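Local coordinates for protein beta-1,4-galactanase (Thielavia heterothallica, PDB 1HJS) that hydrolyses beta-1,4-galactosidic linkages in type I arabinogalactans, as a family 53 glycoside hydrolase of clan GH-A, at residues A18-K23 and W300-N305; N313-Q318 and S327-I332. One frame throughout, in Å; residues are numbered along the deposited sequence.

Contact 1: residues A18-K23 and W300-N305; sequences AGVSYK and WIHNAN
With CG1 of Val20 anti to the backbone N (chi1 178°) and CG2 therefore anti to the carbonyl carbon, CG1 meets Ile301, while CG2 lies between the end of the Ile301 chain and the His302 imidazole. Ile301 holds its CG1 between its own backbone N and carbonyl carbon (chi1 63°), then extends CD1 toward Val20. Tip to tip, Val20 CG1 and Ile301 CD1 come within 3.8 Å, a plain apolar contact. Val20 and His302 instead lie alongside each other, running in opposing senses, and the closer meeting is here: Val20 CG2 lies 3.4 Å from CE1 and 3.6 Å from ND1 of the His302 imidazole, approaching it obliquely. Ala18 CB reaches the same ring more loosely, 4.2 Å from His302 CE1. No hydrogen bond joins the two segments; the imidazole is fixed instead by a bond from its ND1 to Glu15 OE1 in helix 12-17. That helix ends in a Schellman motif, with Gly19 at positive phi (98°). The result is methyl groups packed against one another and against a histidine held by Glu15, at the periphery of the TIM barrel, between the loop following helix 12-17 and that following strand 290-296, the eighth barrel strand.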
ATOM      1  N   ALA A  18       5.545  16.680 -14.650  1.00 17.52           N
ATOM      2  CA  ALA A  18       6.988  16.851 -14.776  1.00 18.14           C
ATOM      3  C   ALA A  18       7.430  16.571 -16.209  1.00 18.00           C
ATOM      4  O   ALA A  18       8.626  16.567 -16.508  1.00 17.81           O
ATOM      5  CB  ALA A  18       7.720  15.927 -13.815  1.00 18.20           C
ATOM      6  N   GLY A  19       6.463  16.315 -17.086  1.00 17.79           N
ATOM      7  CA  GLY A  19       6.777  16.073 -18.484  1.00 18.22           C
ATOM      8  C   GLY A  19       6.861  14.625 -18.931  1.00 18.84           C
ATOM      9  O   GLY A  19       7.171  14.349 -20.091  1.00 18.67           O
ATOM     10  N   VAL A  20       6.586  13.689 -18.031  1.00 18.71           N
ATOM     11  CA  VAL A  20       6.655  12.284 -18.398  1.00 18.41           C
ATOM     12  C   VAL A  20       5.524  11.875 -19.334  1.00 18.65           C
ATOM     13  O   VAL A  20       4.354  12.145 -19.075  1.00 18.19           O
ATOM     14  CB  VAL A  20       6.610  11.366 -17.161  1.00 18.32           C
ATOM     15  CG1 VAL A  20       6.627   9.908 -17.603  1.00 17.76           C
ATOM     16  CG2 VAL A  20       7.789  11.653 -16.257  1.00 16.95           C
ATOM     17  N   SER A  21       5.895  11.223 -20.428  1.00 18.98           N
ATOM     18  CA  SER A  21       4.929  10.744 -21.408  1.00 19.50           C
ATOM     19  C   SER A  21       5.015   9.229 -21.396  1.00 19.16           C
ATOM     20  O   SER A  21       5.967   8.656 -21.921  1.00 18.57           O
ATOM     21  CB  SER A  21       5.276  11.273 -22.799  1.00 20.72           C
ATOM     22  OG  SER A  21       4.474  10.642 -23.780  1.00 23.06           O
ATOM     23  N   TYR A  22       4.025   8.580 -20.792  1.00 18.79           N
ATOM     24  CA  TYR A  22       4.027   7.130 -20.698  1.00 18.53           C
ATOM     25  C   TYR A  22       3.680   6.419 -21.992  1.00 19.41           C
ATOM     26  O   TYR A  22       2.819   6.860 -22.755  1.00 19.60           O
ATOM     27  CB  TYR A  22       3.092   6.685 -19.576  1.00 17.36           C
ATOM     28  CG  TYR A  22       3.609   7.068 -18.208  1.00 16.25           C
ATOM     29  CD1 TYR A  22       4.759   6.472 -17.688  1.00 15.99           C
ATOM     30  CD2 TYR A  22       2.963   8.037 -17.443  1.00 15.70           C
ATOM     31  CE1 TYR A  22       5.255   6.833 -16.433  1.00 14.48           C
ATOM     32  CE2 TYR A  22       3.449   8.406 -16.188  1.00 15.28           C
ATOM     33  CZ  TYR A  22       4.595   7.797 -15.688  1.00 15.10           C
ATOM     34  OH  TYR A  22       5.068   8.141 -14.434  1.00 14.34           O
ATOM     35  N   LYS A  23       4.360   5.303 -22.224  1.00 20.19           N
ATOM     36  CA  LYS A  23       4.162   4.521 -23.431  1.00 21.36           C
ATOM     37  C   LYS A  23       4.040   3.048 -23.107  1.00 22.08           C
ATOM     38  O   LYS A  23       4.636   2.555 -22.137  1.00 21.11           O
ATOM     39  CB  LYS A  23       5.339   4.748 -24.380  1.00 21.68           C
ATOM     40  CG  LYS A  23       5.677   6.221 -24.564  1.00 22.68           C
ATOM     41  CD  LYS A  23       6.980   6.415 -25.317  1.00 23.96           C
ATOM     42  CE  LYS A  23       7.368   7.887 -25.392  1.00 24.83           C
ATOM     43  NZ  LYS A  23       7.670   8.474 -24.057  1.00 24.85           N
ATOM     44  N   TRP A 300       7.389   5.609 -11.341  1.00 12.31           N
ATOM     45  CA  TRP A 300       7.988   6.826 -10.795  1.00 12.47           C
ATOM     46  C   TRP A 300       9.447   6.921 -11.246  1.00 13.24           C
ATOM     47  O   TRP A 300      10.379   6.810 -10.435  1.00 11.96           O
ATOM     48  CB  TRP A 300       7.909   6.797  -9.266  1.00 12.43           C
ATOM     49  CG  TRP A 300       8.020   8.140  -8.620  1.00 12.20           C
ATOM     50  CD1 TRP A 300       8.365   9.322  -9.221  1.00 12.59           C
ATOM     51  CD2 TRP A 300       7.811   8.440  -7.236  1.00 12.31           C
ATOM     52  NE1 TRP A 300       8.383  10.332  -8.294  1.00 12.62           N
ATOM     53  CE2 TRP A 300       8.046   9.819  -7.068  1.00 12.40           C
ATOM     54  CE3 TRP A 300       7.448   7.672  -6.119  1.00 12.22           C
ATOM     55  CZ2 TRP A 300       7.930  10.454  -5.825  1.00 12.72           C
ATOM     56  CZ3 TRP A 300       7.335   8.303  -4.880  1.00 12.02           C
ATOM     57  CH2 TRP A 300       7.576   9.683  -4.747  1.00 12.45           C
ATOM     58  N   ILE A 301       9.638   7.143 -12.541  1.00 13.51           N
ATOM     59  CA  ILE A 301      10.975   7.204 -13.114  1.00 14.56           C
ATOM     60  C   ILE A 301      11.896   8.321 -12.622  1.00 14.67           C
ATOM     61  O   ILE A 301      13.114   8.206 -12.752  1.00 14.75           O
ATOM     62  CB  ILE A 301      10.900   7.227 -14.658  1.00 15.56           C
ATOM     63  CG1 ILE A 301      10.183   8.487 -15.145  1.00 16.40           C
ATOM     64  CG2 ILE A 301      10.171   5.977 -15.149  1.00 15.60           C
ATOM     65  CD1 ILE A 301      10.096   8.581 -16.659  1.00 17.89           C
ATOM     66  N   HIS A 302      11.341   9.391 -12.056  1.00 14.61           N
ATOM     67  CA  HIS A 302      12.179  10.470 -11.544  1.00 15.35           C
ATOM     68  C   HIS A 302      12.604  10.206 -10.098  1.00 15.13           C
ATOM     69  O   HIS A 302      13.255  11.034  -9.462  1.00 15.33           O
ATOM     70  CB  HIS A 302      11.465  11.822 -11.655  1.00 17.09           C
ATOM     71  CG  HIS A 302      11.443  12.371 -13.048  1.00 18.64           C
ATOM     72  ND1 HIS A 302      10.279  12.542 -13.766  1.00 19.68           N
ATOM     73  CD2 HIS A 302      12.450  12.764 -13.865  1.00 19.60           C
ATOM     74  CE1 HIS A 302      10.568  13.015 -14.966  1.00 19.17           C
ATOM     75  NE2 HIS A 302      11.879  13.159 -15.052  1.00 19.94           N
ATOM     76  N   ASN A 303      12.225   9.038  -9.592  1.00 13.92           N
ATOM     77  CA  ASN A 303      12.581   8.604  -8.240  1.00 13.95           C
ATOM     78  C   ASN A 303      12.814   7.104  -8.399  1.00 13.36           C
ATOM     79  O   ASN A 303      12.272   6.288  -7.659  1.00 12.93           O
ATOM     80  CB  ASN A 303      11.427   8.875  -7.268  1.00 14.14           C
ATOM     81  CG  ASN A 303      11.734   8.423  -5.845  1.00 15.50           C
ATOM     82  OD1 ASN A 303      12.852   8.590  -5.355  1.00 15.40           O
ATOM     83  ND2 ASN A 303      10.734   7.856  -5.172  1.00 15.56           N
ATOM     84  N   ALA A 304      13.636   6.770  -9.391  1.00 13.16           N
ATOM     85  CA  ALA A 304      13.935   5.389  -9.755  1.00 12.85           C
ATOM     86  C   ALA A 304      14.286   4.427  -8.635  1.00 12.27           C
ATOM     87  O   ALA A 304      13.864   3.269  -8.663  1.00 12.76           O
ATOM     88  CB  ALA A 304      15.035   5.367 -10.814  1.00 13.17           C
ATOM     89  N   ASN A 305      15.070   4.877  -7.662  1.00 12.31           N
ATOM     90  CA  ASN A 305      15.457   4.001  -6.561  1.00 12.14           C
ATOM     91  C   ASN A 305      14.298   3.786  -5.588  1.00 12.09           C
ATOM     92  O   ASN A 305      14.352   2.914  -4.717  1.00 11.58           O
ATOM     93  CB  ASN A 305      16.668   4.576  -5.821  1.00 11.94           C
ATOM     94  CG  ASN A 305      16.382   5.926  -5.193  1.00 12.52           C
ATOM     95  OD1 ASN A 305      16.024   6.882  -5.882  1.00 12.20           O
ATOM     96  ND2 ASN A 305      16.542   6.011  -3.876  1.00 12.26           N
TER

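Contact 2: residues N313-Q318 and S327-I332; sequences NTMFSQ and SVFQRI
The C-terminal tail of the chain ends its course beside the barrel with the end of a 3-10 segment, residues 327-330, and Met315 from the loop after strand 290-296 reaches it through the end of its side chain. One atom makes the contact: the methyl CE of Met315 lies 4.3 Å from Val328 CG1 and likewise 4.3 Å from Phe329 CE2, so it touches both side chains loosely. The extended chi2 (-179°) carries the sulfur out from the backbone, and the bend at chi3 (82°) sets the direction of CE. Its approach to the Phe329 ring is oblique, whereas Val328 CG1 sits over one face of that ring, 3.8 Å above the plane and offset toward the rim. All three residues are buried. They lie where strands of the (beta/alpha)8 barrel meet helix 270-285: Met315 and Phe329 both touch Tyr295 of strand 290-296, Phe329 also reaches Val7 of strand 4-8, and on the helix Met315 touches Gln273 and Ile277 while Val328 packs on Thr278. The turn itself is held by Gln330 N to Ser327 O and Arg331 N to Val328 O, each 2.9 Å. Arg331 folds back over it, with NH1 donating to Ser327 OG at 3.1 Å; the bond is nearly straight (169°), and OG lies at the guanidinium edge, in its plane, while Val328 CA lies over one face.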
ATOM      1  N   ASN A 313      14.212   0.550  -9.305  1.00 12.41           N
ATOM      2  CA  ASN A 313      13.191  -0.443  -8.977  1.00 12.29           C
ATOM      3  C   ASN A 313      11.941  -0.251  -9.823  1.00 12.12           C
ATOM      4  O   ASN A 313      10.935  -0.921  -9.603  1.00 12.16           O
ATOM      5  CB  ASN A 313      12.787  -0.343  -7.504  1.00 12.55           C
ATOM      6  CG  ASN A 313      13.856  -0.841  -6.576  1.00 12.52           C
ATOM      7  OD1 ASN A 313      14.376  -1.942  -6.750  1.00 14.00           O
ATOM      8  ND2 ASN A 313      14.190  -0.039  -5.573  1.00 12.59           N
ATOM      9  N   THR A 314      11.997   0.666 -10.782  1.00 12.52           N
ATOM     10  CA  THR A 314      10.839   0.929 -11.627  1.00 12.28           C
ATOM     11  C   THR A 314      10.632  -0.165 -12.669  1.00 12.75           C
ATOM     12  O   THR A 314      11.491  -1.030 -12.864  1.00 12.26           O
ATOM     13  CB  THR A 314      10.965   2.293 -12.345  1.00 12.40           C
ATOM     14  OG1 THR A 314      12.077   2.265 -13.250  1.00 12.84           O
ATOM     15  CG2 THR A 314      11.167   3.409 -11.330  1.00 11.93           C
ATOM     16  N   MET A 315       9.475  -0.126 -13.325  1.00 12.40           N
ATOM     17  CA  MET A 315       9.135  -1.094 -14.360  1.00 11.96           C
ATOM     18  C   MET A 315       8.896  -0.368 -15.683  1.00 12.35           C
ATOM     19  O   MET A 315       8.214  -0.879 -16.572  1.00 11.86           O
ATOM     20  CB  MET A 315       7.886  -1.880 -13.950  1.00 12.87           C
ATOM     21  CG  MET A 315       8.067  -2.674 -12.653  1.00 12.48           C
ATOM     22  SD  MET A 315       6.610  -3.634 -12.189  1.00 13.82           S
ATOM     23  CE  MET A 315       6.823  -5.087 -13.228  1.00 12.63           C
ATOM     24  N   PHE A 316       9.459   0.833 -15.790  1.00 12.29           N
ATOM     25  CA  PHE A 316       9.349   1.663 -16.989  1.00 13.23           C
ATOM     26  C   PHE A 316      10.729   2.224 -17.318  1.00 13.62           C
ATOM     27  O   PHE A 316      11.542   2.443 -16.419  1.00 13.12           O
ATOM     28  CB  PHE A 316       8.388   2.835 -16.755  1.00 12.76           C
ATOM     29  CG  PHE A 316       6.935   2.458 -16.808  1.00 12.48           C
ATOM     30  CD1 PHE A 316       6.356   1.707 -15.791  1.00 12.43           C
ATOM     31  CD2 PHE A 316       6.147   2.848 -17.886  1.00 12.80           C
ATOM     32  CE1 PHE A 316       5.012   1.347 -15.844  1.00 12.64           C
ATOM     33  CE2 PHE A 316       4.800   2.495 -17.953  1.00 12.99           C
ATOM     34  CZ  PHE A 316       4.228   1.741 -16.928  1.00 13.38           C
ATOM     35  N   SER A 317      10.991   2.463 -18.600  1.00 14.52           N
ATOM     36  CA  SER A 317      12.280   3.020 -19.009  1.00 16.21           C
ATOM     37  C   SER A 317      12.327   4.476 -18.567  1.00 17.20           C
ATOM     38  O   SER A 317      11.309   5.043 -18.172  1.00 16.98           O
ATOM     39  CB  SER A 317      12.441   2.960 -20.531  1.00 15.92           C
ATOM     40  OG  SER A 317      11.593   3.899 -21.159  1.00 16.46           O
ATOM     41  N   GLN A 318      13.504   5.087 -18.643  1.00 18.25           N
ATOM     42  CA  GLN A 318      13.631   6.480 -18.241  1.00 20.02           C
ATOM     43  C   GLN A 318      12.911   7.424 -19.195  1.00 20.16           C
ATOM     44  O   GLN A 318      12.754   8.608 -18.902  1.00 20.99           O
ATOM     45  CB  GLN A 318      15.107   6.863 -18.108  1.00 21.64           C
ATOM     46  CG  GLN A 318      15.753   6.291 -16.854  1.00 23.70           C
ATOM     47  CD  GLN A 318      15.088   6.790 -15.574  1.00 25.24           C
ATOM     48  OE1 GLN A 318      15.149   7.978 -15.253  1.00 26.83           O
ATOM     49  NE2 GLN A 318      14.443   5.884 -14.844  1.00 24.57           N
ATOM     50  N   SER A 327       4.039  -7.009 -17.892  1.00 13.84           N
ATOM     51  CA  SER A 327       3.045  -8.006 -18.279  1.00 14.48           C
ATOM     52  C   SER A 327       2.887  -9.122 -17.249  1.00 14.25           C
ATOM     53  O   SER A 327       2.018  -9.981 -17.391  1.00 14.03           O
ATOM     54  CB  SER A 327       3.405  -8.619 -19.636  1.00 14.72           C
ATOM     55  OG  SER A 327       4.618  -9.349 -19.553  1.00 15.47           O
ATOM     56  N   VAL A 328       3.725  -9.112 -16.217  1.00 13.89           N
ATOM     57  CA  VAL A 328       3.658 -10.136 -15.181  1.00 13.92           C
ATOM     58  C   VAL A 328       2.272 -10.180 -14.542  1.00 14.12           C
ATOM     59  O   VAL A 328       1.804 -11.233 -14.112  1.00 13.40           O
ATOM     60  CB  VAL A 328       4.722  -9.890 -14.075  1.00 13.89           C
ATOM     61  CG1 VAL A 328       4.384  -8.637 -13.282  1.00 13.09           C
ATOM     62  CG2 VAL A 328       4.810 -11.105 -13.157  1.00 13.84           C
ATOM     63  N   PHE A 329       1.604  -9.032 -14.496  1.00 14.86           N
ATOM     64  CA  PHE A 329       0.277  -8.963 -13.897  1.00 15.54           C
ATOM     65  C   PHE A 329      -0.779  -9.745 -14.671  1.00 16.68           C
ATOM     66  O   PHE A 329      -1.908  -9.918 -14.207  1.00 16.53           O
ATOM     67  CB  PHE A 329      -0.121  -7.500 -13.723  1.00 15.02           C
ATOM     68  CG  PHE A 329       0.755  -6.767 -12.751  1.00 14.60           C
ATOM     69  CD1 PHE A 329       0.639  -7.001 -11.380  1.00 14.88           C
ATOM     70  CD2 PHE A 329       1.740  -5.900 -13.202  1.00 14.53           C
ATOM     71  CE1 PHE A 329       1.497  -6.380 -10.476  1.00 14.39           C
ATOM     72  CE2 PHE A 329       2.604  -5.275 -12.310  1.00 15.26           C
ATOM     73  CZ  PHE A 329       2.481  -5.518 -10.940  1.00 15.02           C
ATOM     74  N   GLN A 330      -0.400 -10.231 -15.848  1.00 17.29           N
ATOM     75  CA  GLN A 330      -1.303 -11.026 -16.671  1.00 18.56           C
ATOM     76  C   GLN A 330      -1.161 -12.503 -16.313  1.00 18.97           C
ATOM     77  O   GLN A 330      -1.945 -13.334 -16.771  1.00 18.98           O
ATOM     78  CB  GLN A 330      -0.955 -10.869 -18.155  1.00 19.07           C
ATOM     79  CG  GLN A 330      -1.305  -9.526 -18.769  1.00 19.60           C
ATOM     80  CD  GLN A 330      -0.848  -9.416 -20.213  1.00 20.65           C
ATOM     81  OE1 GLN A 330      -1.271  -8.516 -20.945  1.00 22.09           O
ATOM     82  NE2 GLN A 330       0.025 -10.323 -20.630  1.00 19.11           N
ATOM     83  N   ARG A 331      -0.166 -12.827 -15.492  1.00 19.40           N
ATOM     84  CA  ARG A 331       0.102 -14.218 -15.153  1.00 19.96           C
ATOM     85  C   ARG A 331       0.029 -14.618 -13.682  1.00 20.18           C
ATOM     86  O   ARG A 331       0.491 -15.702 -13.325  1.00 20.31           O
ATOM     87  CB  ARG A 331       1.480 -14.601 -15.706  1.00 19.88           C
ATOM     88  CG  ARG A 331       1.683 -14.217 -17.171  1.00 20.27           C
ATOM     89  CD  ARG A 331       3.018 -14.723 -17.707  1.00 20.39           C
ATOM     90  NE  ARG A 331       4.168 -14.003 -17.163  1.00 20.16           N
ATOM     91  CZ  ARG A 331       4.600 -12.827 -17.608  1.00 20.44           C
ATOM     92  NH1 ARG A 331       3.977 -12.222 -18.612  1.00 19.63           N
ATOM     93  NH2 ARG A 331       5.667 -12.260 -17.061  1.00 20.51           N
ATOM     94  N   ILE A 332      -0.547 -13.767 -12.837  1.00 20.48           N
ATOM     95  CA  ILE A 332      -0.648 -14.077 -11.410  1.00 20.93           C
ATOM     96  C   ILE A 332      -2.073 -13.993 -10.868  1.00 21.75           C
ATOM     97  O   ILE A 332      -2.982 -13.670 -11.654  1.00 21.96           O
ATOM     98  CB  ILE A 332       0.248 -13.138 -10.574  1.00 20.65           C
ATOM     99  CG1 ILE A 332      -0.183 -11.684 -10.773  1.00 20.40           C
ATOM    100  CG2 ILE A 332       1.705 -13.327 -10.970  1.00 20.66           C
ATOM    101  CD1 ILE A 332       0.606 -10.690  -9.953  1.00 19.86           C
ATOM    102  OXT ILE A 332      -2.264 -14.258  -9.660  1.00 23.10           O
TER

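How the contacts relate
From the N terminus the chain leaves strand 4-8 and helix 12-17, and passes through 18-23; contact 1 then closes a long loop when 300-305 returns after the remaining barrel strands, with 276 residues between. Contact 2 opens only afterwards and closes a short one, eight residues separating 313-318 from 327-332. The two are thus in series, neither enclosing nor crossing the other. Their centres lie 14 Å apart, and they touch: Ala304 O and Asn313 N are 2.8 Å apart, a probable hydrogen bond. Contact 1 ties the loop after helix 12-17 to the loop after the eighth strand; contact 2 joins a later part of that same loop to the C-terminal tail.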